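Local coordinates for protein glucose-6-phosphate isomerase (Chlamydia trachomatis D/UW-3/CX, PDB 6OTU) that catalyses the reversible isomerisation of glucose-6-phosphate to fructose-6-phosphate, at residues S185-D190 with T214-A219; L205-S210 with V241-Q246; E194-I199 with E223-A228. All blocks are in the same frame, centred on the assembly; numbering follows the deposited sequence.

Contact 1: S185-D190 with T214-A219; sequences SNIDPD and TTLEPA. With G6Q (glucose-6-phosphate), chain E.
Ile187 and Glu217 bring the two backbones together, with CA atoms 4.9 Å apart where the loop entering helix 189-196 meets the first turn of helix 216-231, and no hydrogen bond joins the segments. The first torsion of Glu217 (chi1 -71°) sets CG anti to its carbonyl carbon, and from there CG rests on the loop before helix 189-196, 3.6 Å from both Ile187 N and Ile187 CB. One carbon back, Glu217 CB sits 3.4 Å from Ser185 O. The chain then bends at chi2 (93°), and the carboxylate ends in the dimer interface, where OE1 is hydrogen-bonded to His386 NE2 and Thr382 OG1 of the second subunit. Ile187 CD1 meets Leu216 CD2 at 3.4 Å, closer than usual for two methyls, the side chains crossing at a slant.

The loop bearing Ile187 is braced from within. Asn186 OD1 accepts Asp188 N at 3.1 Å in an almost straight bond, the donor standing above the carbonyl plane, which makes an Asx turn; Asn186 ND2 is bonded to Gly381 O of the second subunit. Next, Asp188 takes the N-cap position and its OD1 accepts Asp190 N at 3.0 Å. At the other helix start, Thr215 OG1 donates to O3P of glucose-6-phosphate at 2.5 Å and is also bonded to Lys501 NZ of the sugar-phosphate pocket, probably an active-site residue. The start of helix 189-196 lies toward the dimer interface; that of helix 216-231, with Thr215 on the phosphate and Glu217 reaching the second subunit, belongs to the phosphoglucose isomerase active site, which both subunits build.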
loop_
_atom_site.group_PDB
_atom_site.type_symbol
_atom_site.label_atom_id
_atom_site.label_comp_id
_atom_site.label_asym_id
_atom_site.label_seq_id
_atom_site.Cartn_x
_atom_site.Cartn_y
_atom_site.Cartn_z
ATOM N N SER A 185 4.046 15.786 -5.292
ATOM C CA SER A 185 5.265 15.140 -4.821
ATOM C C SER A 185 6.097 14.572 -5.968
ATOM O O SER A 185 7.282 14.896 -6.099
ATOM C CB SER A 185 4.907 14.041 -3.814
ATOM O OG SER A 185 3.931 13.149 -4.357
ATOM N N ASN A 186 5.483 13.737 -6.806
ATOM C CA ASN A 186 6.200 13.032 -7.865
ATOM C C ASN A 186 6.797 14.008 -8.877
ATOM O O ASN A 186 6.218 15.052 -9.193
ATOM C CB ASN A 186 5.238 12.068 -8.582
ATOM C CG ASN A 186 5.947 10.881 -9.250
ATOM O OD1 ASN A 186 7.113 10.958 -9.640
ATOM N ND2 ASN A 186 5.216 9.774 -9.392
ATOM N N ILE A 187 7.965 13.655 -9.415
ATOM C CA ILE A 187 8.438 14.432 -10.549
ATOM C C ILE A 187 7.583 14.177 -11.790
ATOM O O ILE A 187 7.585 15.004 -12.709
ATOM C CB ILE A 187 9.924 14.173 -10.856
ATOM C CG1 ILE A 187 10.468 15.375 -11.636
ATOM C CG2 ILE A 187 10.126 12.826 -11.562
ATOM C CD1 ILE A 187 11.769 15.160 -12.250
ATOM N N ASP A 188 6.840 13.064 -11.831
ATOM C CA ASP A 188 5.786 12.867 -12.816
ATOM C C ASP A 188 4.927 14.127 -12.896
ATOM O O ASP A 188 4.189 14.429 -11.959
ATOM C CB ASP A 188 4.937 11.651 -12.440
ATOM C CG ASP A 188 3.798 11.395 -13.412
ATOM O OD1 ASP A 188 3.663 12.105 -14.431
ATOM O OD2 ASP A 188 3.044 10.440 -13.174
ATOM N N PRO A 189 4.990 14.887 -13.993
ATOM C CA PRO A 189 4.243 16.151 -14.057
ATOM C C PRO A 189 2.734 15.967 -14.077
ATOM O O PRO A 189 2.005 16.954 -13.897
ATOM C CB PRO A 189 4.740 16.779 -15.360
ATOM C CG PRO A 189 5.073 15.593 -16.213
ATOM C CD PRO A 189 5.653 14.574 -15.266
ATOM N N ASP A 190 2.243 14.747 -14.306
ATOM C CA ASP A 190 0.809 14.516 -14.208
ATOM C C ASP A 190 0.321 14.782 -12.793
ATOM O O ASP A 190 -0.828 15.198 -12.601
ATOM C CB ASP A 190 0.472 13.095 -14.666
ATOM C CG ASP A 190 0.439 12.968 -16.179
ATOM O OD1 ASP A 190 0.289 14.005 -16.861
ATOM O OD2 ASP A 190 0.572 11.838 -16.693
ATOM N N THR A 214 17.278 21.178 -2.066
ATOM C CA THR A 214 17.898 20.858 -3.351
ATOM C C THR A 214 17.338 19.605 -4.041
ATOM O O THR A 214 17.846 19.225 -5.102
ATOM C CB THR A 214 19.414 20.708 -3.177
ATOM O OG1 THR A 214 19.680 19.777 -2.123
ATOM C CG2 THR A 214 20.047 22.046 -2.814
ATOM N N THR A 215 16.325 18.949 -3.477
ATOM C CA THR A 215 15.778 17.745 -4.089
ATOM C C THR A 215 15.128 18.059 -5.441
ATOM O O THR A 215 14.412 19.051 -5.589
ATOM C CB THR A 215 14.769 17.104 -3.148
ATOM O OG1 THR A 215 15.333 17.040 -1.831
ATOM C CG2 THR A 215 14.419 15.695 -3.621
ATOM N N LEU A 216 15.393 17.210 -6.438
ATOM C CA LEU A 216 14.910 17.488 -7.793
ATOM C C LEU A 216 13.397 17.711 -7.847
ATOM O O LEU A 216 12.923 18.638 -8.517
ATOM C CB LEU A 216 15.299 16.346 -8.726
ATOM C CG LEU A 216 14.600 16.353 -10.087
ATOM C CD1 LEU A 216 14.995 17.597 -10.860
ATOM C CD2 LEU A 216 14.909 15.079 -10.884
ATOM N N GLU A 217 12.616 16.871 -7.137
ATOM C CA GLU A 217 11.166 16.887 -7.307
ATOM C C GLU A 217 10.530 18.184 -6.814
ATOM O O GLU A 217 9.831 18.848 -7.598
ATOM C CB GLU A 217 10.546 15.653 -6.646
ATOM C CG GLU A 217 10.830 14.362 -7.362
ATOM C CD GLU A 217 12.055 13.644 -6.817
ATOM O OE1 GLU A 217 12.073 12.393 -6.868
ATOM O OE2 GLU A 217 13.008 14.317 -6.355
ATOM N N PRO A 218 10.700 18.589 -5.549
ATOM C CA PRO A 218 10.171 19.907 -5.147
ATOM C C PRO A 218 10.641 21.036 -6.050
ATOM O O PRO A 218 9.861 21.956 -6.330
ATOM C CB PRO A 218 10.713 20.096 -3.723
ATOM C CG PRO A 218 11.201 18.766 -3.292
ATOM C CD PRO A 218 11.521 17.970 -4.493
ATOM N N ALA A 219 11.896 20.990 -6.514
ATOM C CA ALA A 219 12.418 22.092 -7.323
ATOM C C ALA A 219 11.757 22.129 -8.693
ATOM O O ALA A 219 11.388 23.204 -9.183
ATOM C CB ALA A 219 13.927 21.980 -7.479
HETATM C C1 G6Q E . 13.576 11.142 4.894
HETATM C C2 G6Q E . 14.351 10.874 3.602
HETATM C C3 G6Q E . 13.627 11.337 2.342
HETATM C C4 G6Q E . 13.551 12.861 2.191
HETATM C C5 G6Q E . 13.143 13.260 0.773
HETATM C C6 G6Q E . 12.882 14.742 0.642
HETATM O O1 G6Q E . 14.103 10.953 5.940
HETATM O O2 G6Q E . 15.641 11.471 3.652
HETATM O O3 G6Q E . 12.304 10.797 2.317
HETATM O O4 G6Q E . 12.606 13.400 3.112
HETATM O O5 G6Q E . 14.165 12.844 -0.139
HETATM O O6 G6Q E . 14.080 15.444 1.073
HETATM P P G6Q E . 14.042 17.050 1.252
HETATM O O1P G6Q E . 13.040 17.342 2.356
HETATM O O2P G6Q E . 15.470 17.414 1.642
HETATM O O3P G6Q E . 13.628 17.633 -0.084
#

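Contact 2: L205-S210 with V241-Q246; sequences LVVVVS and VAVTSQ. With G6Q (glucose-6-phosphate), chain E.
Val207, Val208 and Val209 run in register beside Val241, Ala242 and Val243 as neighbouring parallel strands, the two ends of a beta-alpha-beta unit whose connecting helix is 216-231. The strand axes approach to 4.7 Å and diverge by 17°.

Backbone bonds zip the pair. Val241 reaches both sides of Val207, its N donating to Val206 O at 2.8 Å and its O accepting Val208 N. Val208 O then takes Val243 N at 2.9 Å, and Val243 O receives Ser210 N. Weaker CA-H...O contacts lie between these rungs, Ala242 CA to Val208 O among them.

Apolar contacts gather on the face bearing Val207, Val209, Val241 and Val243. Val207 CG1 lies 3.9 Å from Val243 CG2 and somewhat farther from Val241 CG1, so one methyl bridges two residues of the next strand; Val209 lies side by side with Val243, its CG2 4.0 Å from Val243 CB. Leu205 CD1 reaches across to Val241 CG2 at 3.7 Å. Helix 275-285 covers this face, with Val279 against Val207 and Val243, while Val208 on the reverse face meets Glu222 of helix 216-231.

Polar groups collect at the C-terminal ends of the strands. Thr244 OG1 lies 2.9 Å from Ser210 O, one of several oxygens around it, together with Lys211 O and Ser248 OG. Ser210 OG, swung anti to its backbone N (chi1 159°), receives Gly213 N and donates to O3P of glucose-6-phosphate at 2.9 Å.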
loop_
_atom_site.group_PDB
_atom_site.type_symbol
_atom_site.label_atom_id
_atom_site.label_comp_id
_atom_site.label_asym_id
_atom_site.label_seq_id
_atom_site.Cartn_x
_atom_site.Cartn_y
_atom_site.Cartn_z
ATOM N N LEU A 205 -2.315 29.002 -1.470
ATOM C CA LEU A 205 -1.009 29.153 -0.850
ATOM C C LEU A 205 -0.171 27.911 -1.174
ATOM O O LEU A 205 -0.605 26.782 -0.925
ATOM C CB LEU A 205 -1.168 29.336 0.665
ATOM C CG LEU A 205 0.146 29.294 1.450
ATOM C CD1 LEU A 205 0.933 30.579 1.189
ATOM C CD2 LEU A 205 -0.082 29.074 2.946
ATOM N N VAL A 206 1.012 28.109 -1.752
ATOM C CA VAL A 206 1.870 26.990 -2.142
ATOM C C VAL A 206 2.978 26.850 -1.108
ATOM O O VAL A 206 3.776 27.772 -0.924
ATOM C CB VAL A 206 2.470 27.194 -3.542
ATOM C CG1 VAL A 206 3.443 26.053 -3.862
ATOM C CG2 VAL A 206 1.376 27.312 -4.593
ATOM N N VAL A 207 3.055 25.703 -0.449
ATOM C CA VAL A 207 4.042 25.470 0.603
ATOM C C VAL A 207 5.071 24.485 0.060
ATOM O O VAL A 207 4.790 23.288 -0.088
ATOM C CB VAL A 207 3.393 24.950 1.896
ATOM C CG1 VAL A 207 4.431 24.837 3.024
ATOM C CG2 VAL A 207 2.261 25.872 2.319
ATOM N N VAL A 208 6.260 24.987 -0.251
ATOM C CA VAL A 208 7.352 24.153 -0.738
ATOM C C VAL A 208 8.150 23.654 0.464
ATOM O O VAL A 208 8.749 24.446 1.203
ATOM C CB VAL A 208 8.249 24.921 -1.722
ATOM C CG1 VAL A 208 9.093 23.950 -2.532
ATOM C CG2 VAL A 208 7.404 25.797 -2.631
ATOM N N VAL A 209 8.156 22.345 0.660
ATOM C CA VAL A 209 8.743 21.725 1.836
ATOM C C VAL A 209 9.901 20.862 1.355
ATOM O O VAL A 209 9.692 19.859 0.659
ATOM C CB VAL A 209 7.712 20.895 2.623
ATOM C CG1 VAL A 209 8.356 20.251 3.837
ATOM C CG2 VAL A 209 6.515 21.762 3.029
ATOM N N SER A 210 11.120 21.248 1.720
ATOM C CA SER A 210 12.299 20.471 1.339
ATOM C C SER A 210 13.399 20.787 2.341
ATOM O O SER A 210 13.877 21.923 2.380
ATOM C CB SER A 210 12.739 20.807 -0.083
ATOM O OG SER A 210 14.098 20.463 -0.289
ATOM N N VAL A 241 5.380 29.828 0.211
ATOM C CA VAL A 241 5.969 29.707 1.537
ATOM C C VAL A 241 6.991 28.581 1.480
ATOM O O VAL A 241 6.760 27.562 0.817
ATOM C CB VAL A 241 4.883 29.431 2.605
ATOM C CG1 VAL A 241 5.471 28.768 3.855
ATOM C CG2 VAL A 241 4.154 30.723 2.966
ATOM N N ALA A 242 8.133 28.770 2.141
ATOM C CA ALA A 242 9.136 27.718 2.213
ATOM C C ALA A 242 9.235 27.144 3.626
ATOM O O ALA A 242 9.044 27.844 4.630
ATOM C CB ALA A 242 10.506 28.213 1.749
ATOM N N VAL A 243 9.500 25.842 3.676
ATOM C CA VAL A 243 9.824 25.117 4.895
ATOM C C VAL A 243 11.094 24.348 4.572
ATOM O O VAL A 243 11.080 23.463 3.714
ATOM C CB VAL A 243 8.694 24.173 5.334
ATOM C CG1 VAL A 243 9.053 23.432 6.618
ATOM C CG2 VAL A 243 7.402 24.952 5.522
ATOM N N THR A 244 12.200 24.709 5.220
ATOM C CA THR A 244 13.497 24.141 4.881
ATOM C C THR A 244 14.432 24.237 6.078
ATOM O O THR A 244 14.155 24.939 7.057
ATOM C CB THR A 244 14.134 24.846 3.669
ATOM O OG1 THR A 244 15.360 24.192 3.354
ATOM C CG2 THR A 244 14.456 26.303 3.985
ATOM N N SER A 245 15.548 23.511 5.979
ATOM C CA SER A 245 16.616 23.592 6.966
ATOM C C SER A 245 17.173 25.012 7.051
ATOM O O SER A 245 17.247 25.733 6.054
ATOM C CB SER A 245 17.739 22.616 6.602
ATOM O OG SER A 245 18.398 22.155 7.769
ATOM N N GLN A 246 17.571 25.417 8.256
ATOM C CA GLN A 246 18.141 26.747 8.415
ATOM C C GLN A 246 19.456 26.856 7.649
ATOM O O GLN A 246 20.287 25.947 7.681
ATOM C CB GLN A 246 18.361 27.064 9.892
ATOM C CG GLN A 246 18.557 28.545 10.175
ATOM C CD GLN A 246 17.989 28.954 11.523
ATOM O OE1 GLN A 246 17.906 28.143 12.446
ATOM N NE2 GLN A 246 17.589 30.217 11.640
HETATM C C1 G6Q E . 13.576 11.142 4.894
HETATM C C2 G6Q E . 14.351 10.874 3.602
HETATM C C3 G6Q E . 13.627 11.337 2.342
HETATM C C4 G6Q E . 13.551 12.861 2.191
HETATM C C5 G6Q E . 13.143 13.260 0.773
HETATM C C6 G6Q E . 12.882 14.742 0.642
HETATM O O1 G6Q E . 14.103 10.953 5.940
HETATM O O2 G6Q E . 15.641 11.471 3.652
HETATM O O3 G6Q E . 12.304 10.797 2.317
HETATM O O4 G6Q E . 12.606 13.400 3.112
HETATM O O5 G6Q E . 14.165 12.844 -0.139
HETATM O O6 G6Q E . 14.080 15.444 1.073
HETATM P P G6Q E . 14.042 17.050 1.252
HETATM O O1P G6Q E . 13.040 17.342 2.356
HETATM O O2P G6Q E . 15.470 17.414 1.642
HETATM O O3P G6Q E . 13.628 17.633 -0.084
#

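Contact 3: E194-I199 with E223-A228; sequences EVLREI and ELFRQA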
loop_
_atom_site.group_PDB
_atom_site.type_symbol
_atom_site.label_atom_id
_atom_site.label_comp_id
_atom_site.label_asym_id
_atom_site.label_seq_id
_atom_site.Cartn_x
_atom_site.Cartn_y
_atom_site.Cartn_z
ATOM N N GLU A 194 -2.767 17.345 -12.322
ATOM C CA GLU A 194 -4.044 17.022 -11.684
ATOM C C GLU A 194 -4.401 18.054 -10.623
ATOM O O GLU A 194 -5.580 18.391 -10.455
ATOM C CB GLU A 194 -4.031 15.604 -11.082
ATOM C CG GLU A 194 -3.133 15.429 -9.835
ATOM C CD GLU A 194 -3.121 14.012 -9.244
ATOM O OE1 GLU A 194 -3.963 13.165 -9.647
ATOM O OE2 GLU A 194 -2.247 13.747 -8.378
ATOM N N VAL A 195 -3.406 18.593 -9.919
ATOM C CA VAL A 195 -3.701 19.568 -8.881
ATOM C C VAL A 195 -4.031 20.922 -9.490
ATOM O O VAL A 195 -5.011 21.568 -9.102
ATOM C CB VAL A 195 -2.526 19.646 -7.899
ATOM C CG1 VAL A 195 -2.705 20.829 -6.939
ATOM C CG2 VAL A 195 -2.423 18.313 -7.159
ATOM N N LEU A 196 -3.235 21.366 -10.466
ATOM C CA LEU A 196 -3.506 22.645 -11.113
ATOM C C LEU A 196 -4.881 22.654 -11.771
ATOM O O LEU A 196 -5.539 23.697 -11.821
ATOM C CB LEU A 196 -2.413 22.952 -12.134
ATOM C CG LEU A 196 -1.036 23.351 -11.595
ATOM C CD1 LEU A 196 0.060 23.029 -12.595
ATOM C CD2 LEU A 196 -1.018 24.816 -11.226
ATOM N N ARG A 197 -5.343 21.496 -12.248
ATOM C CA ARG A 197 -6.667 21.423 -12.847
ATOM C C ARG A 197 -7.754 21.825 -11.860
ATOM O O ARG A 197 -8.819 22.297 -12.269
ATOM C CB ARG A 197 -6.920 20.009 -13.371
ATOM C CG ARG A 197 -8.231 19.831 -14.108
ATOM C CD ARG A 197 -8.607 18.363 -14.178
ATOM N NE ARG A 197 -9.427 18.057 -15.347
ATOM C CZ ARG A 197 -10.733 17.806 -15.299
ATOM N NH1 ARG A 197 -11.366 17.824 -14.129
ATOM N NH2 ARG A 197 -11.404 17.535 -16.418
ATOM N N GLU A 198 -7.500 21.685 -10.564
ATOM C CA GLU A 198 -8.559 21.785 -9.566
ATOM C C GLU A 198 -8.609 23.107 -8.804
ATOM O O GLU A 198 -9.652 23.408 -8.215
ATOM C CB GLU A 198 -8.420 20.645 -8.547
ATOM C CG GLU A 198 -8.493 19.248 -9.167
ATOM C CD GLU A 198 -9.841 18.964 -9.826
ATOM O OE1 GLU A 198 -10.863 19.494 -9.330
ATOM O OE2 GLU A 198 -9.877 18.214 -10.831
ATOM N N ILE A 199 -7.537 23.904 -8.787
ATOM C CA ILE A 199 -7.392 24.972 -7.799
ATOM C C ILE A 199 -7.523 26.349 -8.442
ATOM O O ILE A 199 -7.254 26.549 -9.634
ATOM C CB ILE A 199 -6.046 24.857 -7.052
ATOM C CG1 ILE A 199 -4.881 25.137 -8.012
ATOM C CG2 ILE A 199 -5.902 23.473 -6.420
ATOM C CD1 ILE A 199 -3.509 24.919 -7.419
ATOM N N GLU A 223 8.959 25.126 -9.704
ATOM C CA GLU A 223 9.109 25.880 -10.945
ATOM C C GLU A 223 7.864 25.746 -11.818
ATOM O O GLU A 223 7.404 26.735 -12.396
ATOM C CB GLU A 223 10.368 25.432 -11.689
ATOM C CG GLU A 223 10.627 26.169 -13.000
ATOM C CD GLU A 223 10.785 27.676 -12.828
ATOM O OE1 GLU A 223 11.174 28.116 -11.721
ATOM O OE2 GLU A 223 10.520 28.416 -13.810
ATOM N N LEU A 224 7.274 24.544 -11.881
ATOM C CA LEU A 224 6.019 24.365 -12.612
ATOM C C LEU A 224 4.914 25.260 -12.064
ATOM O O LEU A 224 4.097 25.788 -12.823
ATOM C CB LEU A 224 5.571 22.904 -12.557
ATOM C CG LEU A 224 5.909 22.014 -13.750
ATOM C CD1 LEU A 224 5.311 20.647 -13.524
ATOM C CD2 LEU A 224 5.404 22.611 -15.051
ATOM N N PHE A 225 4.852 25.423 -10.746
ATOM C CA PHE A 225 3.790 26.248 -10.181
ATOM C C PHE A 225 4.085 27.731 -10.359
ATOM O O PHE A 225 3.169 28.513 -10.642
ATOM C CB PHE A 225 3.591 25.898 -8.709
ATOM C CG PHE A 225 2.574 24.807 -8.483
ATOM C CD1 PHE A 225 2.848 23.493 -8.850
ATOM C CD2 PHE A 225 1.338 25.093 -7.917
ATOM C CE1 PHE A 225 1.902 22.475 -8.651
ATOM C CE2 PHE A 225 0.389 24.081 -7.723
ATOM C CZ PHE A 225 0.680 22.769 -8.091
ATOM N N ARG A 226 5.364 28.124 -10.220
ATOM C CA ARG A 226 5.745 29.514 -10.447
ATOM C C ARG A 226 5.346 29.963 -11.840
ATOM O O ARG A 226 4.855 31.081 -12.012
ATOM C CB ARG A 226 7.253 29.719 -10.242
ATOM C CG ARG A 226 7.742 29.493 -8.817
ATOM C CD ARG A 226 8.639 30.609 -8.300
ATOM N NE ARG A 226 8.957 30.397 -6.884
ATOM C CZ ARG A 226 8.918 31.344 -5.947
ATOM N NH1 ARG A 226 8.580 32.595 -6.265
ATOM N NH2 ARG A 226 9.224 31.039 -4.687
ATOM N N GLN A 227 5.541 29.098 -12.843
ATOM C CA GLN A 227 5.172 29.439 -14.214
ATOM C C GLN A 227 3.667 29.582 -14.362
ATOM O O GLN A 227 3.196 30.459 -15.095
ATOM C CB GLN A 227 5.705 28.389 -15.188
ATOM C CG GLN A 227 7.183 28.112 -15.017
ATOM C CD GLN A 227 7.946 28.078 -16.314
ATOM O OE1 GLN A 227 8.432 27.026 -16.737
ATOM N NE2 GLN A 227 8.067 29.235 -16.955
ATOM N N ALA A 228 2.897 28.734 -13.670
ATOM C CA ALA A 228 1.445 28.815 -13.774
ATOM C C ALA A 228 0.929 30.139 -13.213
ATOM O O ALA A 228 0.051 30.767 -13.818
ATOM C CB ALA A 228 0.794 27.612 -13.077
#
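Leu196 and Phe225 carry this contact, in which helix 189-196 and helix 216-231 pack together on one face of the five-stranded parallel sheet of an SIS-type alpha/beta domain. Each gives up about the same surface to the other segment, and their side chains slide past each other in opposite directions. Leu196 holds CG anti to its carbonyl carbon (chi1 -72°), close to Phe225 CZ, and from there CD2 comes over one face of the ring. The methyl is 4.1 Å from the ring centroid and 20° off the normal, a CH-pi contact displaced toward the rim, where CE2 is 3.8 Å away.

Other carbons meet the edge of the same ring near its plane. Val195 CG1 approaches CZ at 4.1 Å, its side chain crossing Phe225 at about a right angle. Ile199, just past the helix, sends CD1 to 4.0 Å from CE2. The ring is thus bounded by a methyl over one face and two branches at its rim, all from the segment 194-199. Beyond them it rests on the sheet, against Val153, Ile155 and Val184, and Val195 shares the Val153 and Val184 neighbours. No hydrogen bond crosses between the segments; the joint is wholly apolar.

Ala228 lies one turn further along helix 216-231, and it also packs on Leu201, in the loop that follows helix 189-196, as does Leu196. Leu196 also packs on Leu413 of the second subunit, placing the helix pair beside the dimer interface. The same Leu196 CD2 that covers the ring sits 3.8 Å from Ala228 CB.

In the fold
Leaving strand 180-184, the chain enters 185-190, which finds 214-219 after 23 intervening residues: contact 1. Before that loop is closed, 194-199 opens another of equal length, completed at 223-228 by contact 3, and 205-210 opens a longer one that ends at 241-246 in contact 2. No loop encloses another; all three cross. Contact 1 joins the loop leading into helix 189-196 to the start of helix 216-231, and contact 3 joins the two helices farther along, whereas contact 2 pairs the strands on either side of helix 216-231 in sequence. Phe225 of contact 3 packs on Val206 of contact 2, and contacts 1 and 2 converge on the phosphate of glucose-6-phosphate.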